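PDB 5V13: AAEL008620-PA odorant-binding protein, which binds the insect juvenile hormone JH3 as a mosquito hemolymph member of the odorant-binding protein family. Local coordinates for residues Met168-Cys173 with Asp260-Thr265; Lys163-Met168 with Thr265-Asp270. All blocks are in the same frame, centred on the assembly; numbering follows the deposited sequence.

Interaction 1 of 2, residues Met168-Cys173 with Asp260-Thr265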
loop_
_atom_site.group_PDB
_atom_site.type_symbol
_atom_site.label_atom_id
_atom_site.label_comp_id
_atom_site.label_asym_id
_atom_site.label_seq_id
_atom_site.Cartn_x
_atom_site.Cartn_y
_atom_site.Cartn_z
ATOM N N MET B 168 2.443 10.988 5.566
ATOM C CA MET B 168 2.138 12.083 6.482
ATOM C C MET B 168 0.631 12.253 6.604
ATOM O O MET B 168 -0.123 11.924 5.688
ATOM C CB MET B 168 2.760 13.398 6.012
ATOM C CG MET B 168 4.274 13.359 5.937
ATOM S SD MET B 168 5.000 14.924 5.378
ATOM C CE MET B 168 6.554 14.372 4.697
ATOM N N PHE B 169 0.200 12.812 7.739
ATOM C CA PHE B 169 -1.228 12.896 8.006
ATOM C C PHE B 169 -1.935 13.889 7.092
ATOM O O PHE B 169 -3.087 13.656 6.712
ATOM C CB PHE B 169 -1.492 13.232 9.478
ATOM C CG PHE B 169 -2.171 12.105 10.212
ATOM C CD1 PHE B 169 -3.378 11.598 9.747
ATOM C CD2 PHE B 169 -1.586 11.514 11.318
ATOM C CE1 PHE B 169 -3.998 10.530 10.380
ATOM C CE2 PHE B 169 -2.199 10.448 11.952
ATOM C CZ PHE B 169 -3.405 9.954 11.480
ATOM N N VAL B 170 -1.294 15.002 6.733
ATOM C CA VAL B 170 -2.004 15.941 5.862
ATOM C C VAL B 170 -2.327 15.282 4.523
ATOM O O VAL B 170 -3.460 15.373 4.031
ATOM C CB VAL B 170 -1.211 17.246 5.682
ATOM C CG1 VAL B 170 -1.868 18.105 4.579
ATOM C CG2 VAL B 170 -1.190 18.007 6.980
ATOM N N ASP B 171 -1.351 14.575 3.942
ATOM C CA ASP B 171 -1.571 13.849 2.689
ATOM C C ASP B 171 -2.709 12.846 2.820
ATOM O O ASP B 171 -3.558 12.727 1.923
ATOM C CB ASP B 171 -0.290 13.123 2.266
ATOM C CG ASP B 171 -0.470 12.314 0.973
ATOM O OD1 ASP B 171 -0.567 12.934 -0.105
ATOM O OD2 ASP B 171 -0.519 11.066 1.027
ATOM N N PHE B 172 -2.705 12.072 3.908
ATOM C CA PHE B 172 -3.783 11.119 4.159
ATOM C C PHE B 172 -5.134 11.823 4.204
ATOM O O PHE B 172 -6.117 11.357 3.613
ATOM C CB PHE B 172 -3.501 10.379 5.471
ATOM C CG PHE B 172 -4.631 9.531 5.942
ATOM C CD1 PHE B 172 -4.777 8.227 5.476
ATOM C CD2 PHE B 172 -5.552 10.022 6.856
ATOM C CE1 PHE B 172 -5.838 7.445 5.904
ATOM C CE2 PHE B 172 -6.606 9.240 7.288
ATOM C CZ PHE B 172 -6.746 7.947 6.804
ATOM N N CYS B 173 -5.201 12.954 4.906
ATOM C CA CYS B 173 -6.478 13.644 5.069
ATOM C C CYS B 173 -6.923 14.317 3.778
ATOM O O CYS B 173 -8.124 14.359 3.486
ATOM C CB CYS B 173 -6.377 14.651 6.202
ATOM S SG CYS B 173 -6.134 13.812 7.771
ATOM N N ASP B 260 5.303 21.625 10.420
ATOM C CA ASP B 260 6.327 21.033 11.276
ATOM C C ASP B 260 5.851 19.721 11.890
ATOM O O ASP B 260 6.570 18.714 11.851
ATOM C CB ASP B 260 6.717 22.028 12.367
ATOM C CG ASP B 260 7.926 21.575 13.156
ATOM O OD1 ASP B 260 9.026 21.591 12.581
ATOM O OD2 ASP B 260 7.775 21.199 14.335
ATOM N N ARG B 261 4.639 19.715 12.470
ATOM C CA ARG B 261 4.099 18.477 13.034
ATOM C C ARG B 261 3.889 17.438 11.945
ATOM O O ARG B 261 4.183 16.253 12.143
ATOM C CB ARG B 261 2.775 18.752 13.774
ATOM C CG ARG B 261 2.066 17.507 14.345
ATOM C CD ARG B 261 2.964 16.705 15.315
ATOM N NE ARG B 261 2.393 15.409 15.680
ATOM C CZ ARG B 261 1.434 15.236 16.586
ATOM N NH1 ARG B 261 0.924 16.288 17.209
ATOM N NH2 ARG B 261 0.964 14.016 16.850
ATOM N N ASN B 262 3.373 17.872 10.787
ATOM C CA ASN B 262 3.063 16.952 9.698
ATOM C C ASN B 262 4.259 16.085 9.347
ATOM O O ASN B 262 4.111 14.877 9.132
ATOM C CB ASN B 262 2.611 17.727 8.462
ATOM C CG ASN B 262 2.024 16.824 7.398
ATOM O OD1 ASN B 262 1.262 15.907 7.696
ATOM N ND2 ASN B 262 2.375 17.082 6.150
ATOM N N GLN B 263 5.450 16.688 9.276
ATOM C CA GLN B 263 6.649 15.931 8.910
ATOM C C GLN B 263 6.915 14.821 9.910
ATOM O O GLN B 263 7.380 13.733 9.538
ATOM C CB GLN B 263 7.875 16.846 8.832
ATOM C CG GLN B 263 7.641 18.193 8.186
ATOM C CD GLN B 263 7.187 18.082 6.745
ATOM O OE1 GLN B 263 7.816 17.392 5.941
ATOM N NE2 GLN B 263 6.085 18.764 6.410
ATOM N N LYS B 264 6.636 15.082 11.190
ATOM C CA LYS B 264 6.838 14.095 12.244
ATOM C C LYS B 264 5.783 12.995 12.259
ATOM O O LYS B 264 5.928 12.037 13.032
ATOM C CB LYS B 264 6.859 14.778 13.618
ATOM C CG LYS B 264 7.924 15.864 13.786
ATOM C CD LYS B 264 7.814 16.457 15.197
ATOM C CE LYS B 264 8.308 17.893 15.247
ATOM N NZ LYS B 264 9.684 18.019 14.715
ATOM N N THR B 265 4.723 13.092 11.456
ATOM C CA THR B 265 3.715 12.042 11.468
ATOM C C THR B 265 4.021 10.914 10.491
ATOM O O THR B 265 3.280 9.928 10.470
ATOM C CB THR B 265 2.318 12.603 11.139
ATOM O OG1 THR B 265 2.290 13.080 9.784
ATOM C CG2 THR B 265 1.946 13.731 12.106
HETATM O O HOH W 1 1.511 15.768 3.669
#

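Interaction 2 of 2, residues Lys163-Met168 with Thr265-Asp270. With JH3 (methyl (2E,6E)-9-[(2R)-3,3-dimethyloxiran-2-yl]-3,7-dimethylnona-2,6-dienoate), chain E.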
loop_
_atom_site.group_PDB
_atom_site.type_symbol
_atom_site.label_atom_id
_atom_site.label_comp_id
_atom_site.label_asym_id
_atom_site.label_seq_id
_atom_site.Cartn_x
_atom_site.Cartn_y
_atom_site.Cartn_z
ATOM N N LYS B 163 -3.675 5.682 7.786
ATOM C CA LYS B 163 -2.400 6.294 7.415
ATOM C C LYS B 163 -1.314 5.226 7.393
ATOM O O LYS B 163 -1.130 4.492 8.367
ATOM C CB LYS B 163 -2.026 7.416 8.386
ATOM C CG LYS B 163 -0.762 8.196 7.993
ATOM C CD LYS B 163 -0.248 9.030 9.173
ATOM C CE LYS B 163 0.511 8.160 10.183
ATOM N NZ LYS B 163 1.809 7.696 9.629
ATOM N N GLN B 164 -0.592 5.133 6.279
ATOM C CA GLN B 164 0.420 4.103 6.152
ATOM C C GLN B 164 1.713 4.541 6.837
ATOM O O GLN B 164 1.929 5.722 7.121
ATOM C CB GLN B 164 0.691 3.785 4.678
ATOM C CG GLN B 164 -0.560 3.317 3.900
ATOM C CD GLN B 164 -0.907 1.855 4.135
ATOM O OE1 GLN B 164 -0.020 0.995 4.202
ATOM N NE2 GLN B 164 -2.214 1.561 4.261
ATOM N N ILE B 165 2.573 3.562 7.107
ATOM C CA ILE B 165 3.916 3.872 7.590
ATOM C C ILE B 165 4.594 4.746 6.548
ATOM O O ILE B 165 4.517 4.466 5.347
ATOM C CB ILE B 165 4.706 2.576 7.837
ATOM C CG1 ILE B 165 4.171 1.840 9.068
ATOM C CG2 ILE B 165 6.225 2.864 7.989
ATOM C CD1 ILE B 165 4.613 0.349 9.111
ATOM N N GLY B 166 5.230 5.835 6.996
ATOM C CA GLY B 166 5.897 6.740 6.076
ATOM C C GLY B 166 5.002 7.769 5.396
ATOM O O GLY B 166 5.523 8.674 4.728
ATOM N N GLN B 167 3.685 7.654 5.522
ATOM C CA GLN B 167 2.754 8.647 4.984
ATOM C C GLN B 167 2.479 9.734 6.017
ATOM O O GLN B 167 2.301 9.441 7.204
ATOM C CB GLN B 167 1.427 7.990 4.588
ATOM C CG GLN B 167 0.438 8.959 3.903
ATOM C CD GLN B 167 -0.869 8.277 3.513
ATOM O OE1 GLN B 167 -1.201 7.226 4.050
ATOM N NE2 GLN B 167 -1.617 8.879 2.587
ATOM N N MET B 168 2.443 10.988 5.566
ATOM C CA MET B 168 2.138 12.083 6.482
ATOM C C MET B 168 0.631 12.253 6.604
ATOM O O MET B 168 -0.123 11.924 5.688
ATOM C CB MET B 168 2.760 13.398 6.012
ATOM C CG MET B 168 4.274 13.359 5.937
ATOM S SD MET B 168 5.000 14.924 5.378
ATOM C CE MET B 168 6.554 14.372 4.697
ATOM N N THR B 265 4.723 13.092 11.456
ATOM C CA THR B 265 3.715 12.042 11.468
ATOM C C THR B 265 4.021 10.914 10.491
ATOM O O THR B 265 3.280 9.928 10.470
ATOM C CB THR B 265 2.318 12.603 11.139
ATOM O OG1 THR B 265 2.290 13.080 9.784
ATOM C CG2 THR B 265 1.946 13.731 12.106
ATOM N N ALA B 266 5.075 11.042 9.678
ATOM C CA ALA B 266 5.394 9.998 8.703
ATOM C C ALA B 266 5.879 8.726 9.391
ATOM O O ALA B 266 5.368 7.631 9.121
ATOM C CB ALA B 266 6.445 10.502 7.707
ATOM N N PHE B 267 6.859 8.851 10.292
ATOM C CA PHE B 267 7.511 7.706 10.927
ATOM C C PHE B 267 7.456 7.873 12.440
ATOM O O PHE B 267 8.212 8.669 13.006
ATOM C CB PHE B 267 8.964 7.572 10.468
ATOM C CG PHE B 267 9.126 7.369 8.988
ATOM C CD1 PHE B 267 8.886 6.130 8.417
ATOM C CD2 PHE B 267 9.539 8.414 8.171
ATOM C CE1 PHE B 267 9.053 5.934 7.047
ATOM C CE2 PHE B 267 9.695 8.228 6.797
ATOM C CZ PHE B 267 9.452 6.984 6.239
ATOM N N TYR B 268 6.591 7.099 13.103
ATOM C CA TYR B 268 6.462 7.209 14.555
ATOM C C TYR B 268 7.738 6.766 15.267
ATOM O O TYR B 268 8.121 7.350 16.292
ATOM C CB TYR B 268 5.257 6.397 15.016
ATOM C CG TYR B 268 3.937 7.016 14.603
ATOM C CD1 TYR B 268 3.893 8.257 13.956
ATOM C CD2 TYR B 268 2.744 6.390 14.884
ATOM C CE1 TYR B 268 2.679 8.850 13.587
ATOM C CE2 TYR B 268 1.526 6.969 14.514
ATOM C CZ TYR B 268 1.496 8.199 13.875
ATOM O OH TYR B 268 0.268 8.759 13.528
ATOM N N PHE B 269 8.399 5.732 14.750
ATOM C CA PHE B 269 9.812 5.496 15.045
ATOM C C PHE B 269 10.456 4.882 13.808
ATOM O O PHE B 269 9.779 4.555 12.832
ATOM C CB PHE B 269 10.014 4.613 16.281
ATOM C CG PHE B 269 9.807 3.144 16.039
ATOM C CD1 PHE B 269 8.534 2.608 15.966
ATOM C CD2 PHE B 269 10.892 2.296 15.931
ATOM C CE1 PHE B 269 8.349 1.256 15.760
ATOM C CE2 PHE B 269 10.721 0.948 15.729
ATOM C CZ PHE B 269 9.449 0.417 15.646
ATOM N N ASP B 270 11.776 4.743 13.845
ATOM C CA ASP B 270 12.535 4.267 12.689
ATOM C C ASP B 270 12.641 2.750 12.778
ATOM O O ASP B 270 13.402 2.225 13.597
ATOM C CB ASP B 270 13.903 4.937 12.660
ATOM C CG ASP B 270 14.801 4.432 11.535
ATOM O OD1 ASP B 270 14.355 3.651 10.661
ATOM O OD2 ASP B 270 15.982 4.819 11.544
HETATM C C1 JH3 E . 6.541 -1.141 20.633
HETATM O O2 JH3 E . 6.647 -1.958 19.736
HETATM O O1 JH3 E . 7.137 0.156 20.437
HETATM C CM JH3 E . 7.748 0.447 19.179
HETATM C C2 JH3 E . 5.823 -1.379 21.898
HETATM C C3 JH3 E . 5.222 -2.505 22.290
HETATM C "C3'" JH3 E . 5.185 -3.768 21.476
HETATM C C4 JH3 E . 4.534 -2.467 23.634
HETATM C C5 JH3 E . 3.183 -3.167 23.523
HETATM C C6 JH3 E . 2.307 -2.752 24.684
HETATM C C7 JH3 E . 2.188 -3.476 25.806
HETATM C "C7'" JH3 E . 2.969 -4.750 25.990
HETATM C C8 JH3 E . 1.268 -2.961 26.902
HETATM C C9 JH3 E . 0.088 -3.912 27.167
HETATM C CA JH3 E . -0.650 -4.302 25.889
HETATM O O3 JH3 E . -1.859 -5.055 26.135
HETATM C CB JH3 E . -2.043 -3.698 25.727
HETATM C "CB'" JH3 E . -2.415 -3.449 24.261
HETATM C CC JH3 E . -2.627 -2.817 26.822
#

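Interaction 1 of 2, residues Met168-Cys173 with Asp260-Thr265
Asn262 in the last turn of helix 251-264 and Thr265 close after it each take a backbone N-H from the first turn of helix 169-177. Phe169 N donates to Thr265 OG1 over 2.9 Å, and Val170 N donates to Asn262 OD1 over 2.9 Å in a nearly straight bond (168°). Thr265 OG1 stands between its backbone N and carbonyl carbon (chi1 66°), and from there it accepts from Phe169 N and donates to Asn262 O at 2.6 Å. Asn262 ND2 completes the polar grip: a water 2.9 Å away accepts from it and weakly from Asp171 N, and Asp178 of the second subunit is a further acceptor.

Van der Waals contacts surround these bonds. Val170 CG2 lies 3.5 Å from Asn262 CG, the two side chains crossing at about a right angle. The extended Met168 chain also crosses the amide at about a right angle, CB near OD1 and SD 3.5 Å from Asn262 ND2. Its CE reaches Gln263 OE1, while Gln263 NE2 is hydrogen-bonded to Arg259 O. Thr265 CB sits at the edge of the Phe169 ring, 4.1 Å from CD2.

Met168 is the N-cap residue, and the two N-H groups just after it are bound by side chains from a distant part of the chain. The partial positive charge at this helix start probably polarises the Asn262 carbonyl.

Interaction 2 of 2, residues Lys163-Met168 with Thr265-Asp270
Lys163 NZ is gripped by three backbone carbonyls. Across the contact, NZ is 2.8 Å from Thr265 O, nearly in line with that C=O bond (163°). Within its own segment, Gln167 O accepts from Lys163 NZ in its carbonyl plane at 3.0 Å; Gln164 O, 3.2 Å from NZ, is met from above its plane, while Gln167 N reaches the same oxygen from the opposite face to close the type II turn Gln164-Gln167. The chain of Lys163 bends at chi3 (78°), which carries CE round toward Thr265 O, and CE also meets Tyr268 OH tip to tip. That hydroxyl is hydrogen-bonded to Glu27 of helix 26-38.

The second bond across the contact is made by the turn itself: Gly166 N donates to Ala266 O at 2.8 Å, from above the carbonyl plane. Nearby, Ala266 CA points its hydrogen almost straight at Gln167 O.

Gly166 CA lies over one face of the Phe267 ring in a CH-pi contact, 3.8 Å from the centroid and offset toward the rim at CE1. Gly166 is the third residue of the turn, with the positive phi (82°) usual for glycine there, and its bare CA lets the ring come this close. Ala266 CB packs against Met168 CG, and Ile165 adds backbone hydrogen bonds to the second subunit.

Further along, Phe269 meets the methyl ester carbon CM of JH3 and the ring of Trp278. The contact therefore pins a hormone-pocket loop to a turn at the subunit interface, where three carbonyl oxygens probably stabilise the lysine's positive charge.

How the interactions relate
From the N terminus, the chain leaves helix 151-158, passes through the turn of 163-168 and enters helix 169-177 at Met168. It returns some ninety residues later along helix 251-264, whose end brings 260-265 back to 168-173 in interaction 1. Continuing past Thr265, it pairs 265-270 with 163-168 in interaction 2, the outer of two nested closures that share Met168 and Thr265. The centres are 8 Å apart, and the Phe169 ring bridges them by packing on Lys163 and Tyr268. Together they join the ends of two helices to the loops beside them, one leading on toward helix 278-286 and the JH3 pocket; both also touch the second subunit.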